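Local coordinates for alpha-galactosidase (Thermus thermophilus, PDB 6LCJ), which probably hydrolyses terminal alpha-galactosyl residues from galactosides, and assembles as a hexamer of a thermostable member of the GH36 glycoside hydrolase family, at residues A274-N279 with E317-K322. Residues are numbered along the deposited sequence; the frame is centred on the assembly and turned at random.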
loop_
_atom_site.group_PDB
_atom_site.type_symbol
_atom_site.label_atom_id
_atom_site.label_comp_id
_atom_site.label_asym_id
_atom_site.label_seq_id
_atom_site.Cartn_x
_atom_site.Cartn_y
_atom_site.Cartn_z
ATOM N N ALA E 274 -32.670 7.839 5.533
ATOM C CA ALA E 274 -33.761 8.312 4.708
ATOM C C ALA E 274 -34.921 7.337 4.803
ATOM O O ALA E 274 -34.726 6.136 5.017
ATOM C CB ALA E 274 -33.321 8.468 3.250
ATOM N N LEU E 275 -36.134 7.866 4.659
ATOM C CA LEU E 275 -37.300 7.035 4.418
ATOM C C LEU E 275 -37.452 6.839 2.919
ATOM O O LEU E 275 -37.131 7.729 2.131
ATOM C CB LEU E 275 -38.558 7.666 5.012
ATOM C CG LEU E 275 -38.504 7.878 6.525
ATOM C CD1 LEU E 275 -39.691 8.717 6.974
ATOM C CD2 LEU E 275 -38.435 6.558 7.294
ATOM N N ASP E 276 -37.929 5.657 2.530
ATOM C CA ASP E 276 -37.926 5.246 1.128
ATOM C C ASP E 276 -39.118 5.872 0.422
ATOM O O ASP E 276 -40.254 5.434 0.601
ATOM C CB ASP E 276 -37.950 3.722 1.033
ATOM C CG ASP E 276 -38.011 3.210 -0.397
ATOM O OD1 ASP E 276 -37.979 4.009 -1.358
ATOM O OD2 ASP E 276 -38.072 1.971 -0.555
ATOM N N ALA E 277 -38.858 6.885 -0.402
ATOM C CA ALA E 277 -39.928 7.556 -1.118
ATOM C C ALA E 277 -40.489 6.714 -2.260
ATOM O O ALA E 277 -41.445 7.143 -2.918
ATOM C CB ALA E 277 -39.425 8.914 -1.634
ATOM N N GLY E 278 -39.904 5.551 -2.540
ATOM C CA GLY E 278 -40.545 4.620 -3.449
ATOM C C GLY E 278 -41.578 3.732 -2.799
ATOM O O GLY E 278 -42.308 3.031 -3.497
ATOM N N ASN E 279 -41.645 3.752 -1.471
ATOM C CA ASN E 279 -42.609 2.978 -0.701
ATOM C C ASN E 279 -43.888 3.805 -0.581
ATOM O O ASN E 279 -43.901 4.839 0.098
ATOM C CB ASN E 279 -42.012 2.636 0.663
ATOM C CG ASN E 279 -42.932 1.795 1.535
ATOM O OD1 ASN E 279 -44.150 1.868 1.448
ATOM N ND2 ASN E 279 -42.334 0.991 2.396
ATOM N N GLU E 317 -34.546 10.600 -9.030
ATOM C CA GLU E 317 -35.387 11.754 -9.302
ATOM C C GLU E 317 -36.811 11.342 -9.686
ATOM O O GLU E 317 -37.774 12.007 -9.282
ATOM C CB GLU E 317 -34.732 12.624 -10.379
ATOM C CG GLU E 317 -33.568 13.449 -9.846
ATOM C CD GLU E 317 -33.024 14.464 -10.852
ATOM O OE1 GLU E 317 -33.567 14.562 -11.970
ATOM O OE2 GLU E 317 -32.065 15.186 -10.511
ATOM N N ALA E 318 -36.970 10.243 -10.443
ATOM C CA ALA E 318 -38.315 9.758 -10.787
ATOM C C ALA E 318 -39.131 9.387 -9.545
ATOM O O ALA E 318 -40.312 9.743 -9.456
ATOM C CB ALA E 318 -38.241 8.565 -11.745
ATOM N N ARG E 319 -38.535 8.663 -8.585
ATOM C CA ARG E 319 -39.222 8.414 -7.315
ATOM C C ARG E 319 -39.535 9.722 -6.603
ATOM O O ARG E 319 -40.634 9.902 -6.061
ATOM C CB ARG E 319 -38.375 7.534 -6.380
ATOM C CG ARG E 319 -38.277 6.072 -6.765
ATOM C CD ARG E 319 -37.179 5.351 -5.963
ATOM N NE ARG E 319 -36.679 6.210 -4.898
ATOM C CZ ARG E 319 -35.390 6.332 -4.585
ATOM N NH1 ARG E 319 -34.479 5.616 -5.255
ATOM N NH2 ARG E 319 -35.010 7.177 -3.609
ATOM N N TYR E 320 -38.559 10.634 -6.569
ATOM C CA TYR E 320 -38.727 11.892 -5.850
ATOM C C TYR E 320 -39.891 12.692 -6.406
ATOM O O TYR E 320 -40.691 13.250 -5.646
ATOM C CB TYR E 320 -37.432 12.709 -5.929
ATOM C CG TYR E 320 -37.548 14.139 -5.467
ATOM C CD1 TYR E 320 -37.476 14.467 -4.112
ATOM C CD2 TYR E 320 -37.722 15.171 -6.386
ATOM C CE1 TYR E 320 -37.574 15.795 -3.692
ATOM C CE2 TYR E 320 -37.821 16.495 -5.984
ATOM C CZ TYR E 320 -37.744 16.804 -4.644
ATOM O OH TYR E 320 -37.841 18.121 -4.255
ATOM N N ARG E 321 -40.003 12.760 -7.730
ATOM C CA ARG E 321 -41.036 13.593 -8.328
ATOM C C ARG E 321 -42.433 13.050 -8.030
ATOM O O ARG E 321 -43.357 13.825 -7.754
ATOM C CB ARG E 321 -40.798 13.705 -9.829
ATOM C CG ARG E 321 -41.824 14.518 -10.539
ATOM C CD ARG E 321 -41.345 15.920 -10.729
ATOM N NE ARG E 321 -42.284 16.711 -11.514
ATOM C CZ ARG E 321 -42.225 18.035 -11.604
ATOM N NH1 ARG E 321 -41.275 18.699 -10.959
ATOM N NH2 ARG E 321 -43.108 18.696 -12.335
ATOM N N LYS E 322 -42.603 11.721 -8.071
ATOM C CA LYS E 322 -43.895 11.126 -7.742
ATOM C C LYS E 322 -44.243 11.327 -6.270
ATOM O O LYS E 322 -45.396 11.613 -5.937
ATOM C CB LYS E 322 -43.905 9.645 -8.097
ATOM C CG LYS E 322 -43.903 9.375 -9.594
ATOM C CD LYS E 322 -43.727 7.879 -9.901
ATOM C CE LYS E 322 -42.879 7.635 -11.163
ATOM N NZ LYS E 322 -41.800 6.614 -10.903
HETATM O O HOH W 1 -42.211 7.598 -5.564
HETATM O O HOH W 2 -35.965 7.877 -0.540
#
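Arg319 reaches Gly278 and Asp276 with CG set anti to its own carbonyl carbon and a near-eclipsed bend at chi3 (9°), which carries the guanidinium along the 274-279 loop. That loop holds an Asx turn overlapping a type I beta turn from Asp276 to Asn279, leading from strand 270-274 into helix 280-296 of the TIM-barrel catalytic domain; Arg319 stands in the first turn of helix 317-331. Two measurements define the turn: Gly278 N donates to Asp276 OD1 at 2.7 Å, meeting the oxygen from above the carboxylate plane (47° out), and Asn279 N donates to Asp276 O at 3.0 Å. In Asp276, CG lies opposite the backbone N (chi1 177°), a torsion that places OD1 within reach of the Gly278 backbone N. This carboxylate probably acts on the arginine through charge only: OD1 lies 4.4 Å from Arg319 NE, well off the guanidinium plane, so no N-H is aimed at it. Arg319 NH2 finds its stronger partner in the carbonyl of Leu311. Direct hydrogen bonds between the two segments are absent, and water does the joining. One water accepts from Ala277 N and, weakly, from Arg319 NH2. Past the turn, Asn279 caps the next helix through OD1 to Glu281 N. A second water donates to both backbone carbonyls, lying 2.8 Å from Ala277 O and 2.8 Å from Arg319 O.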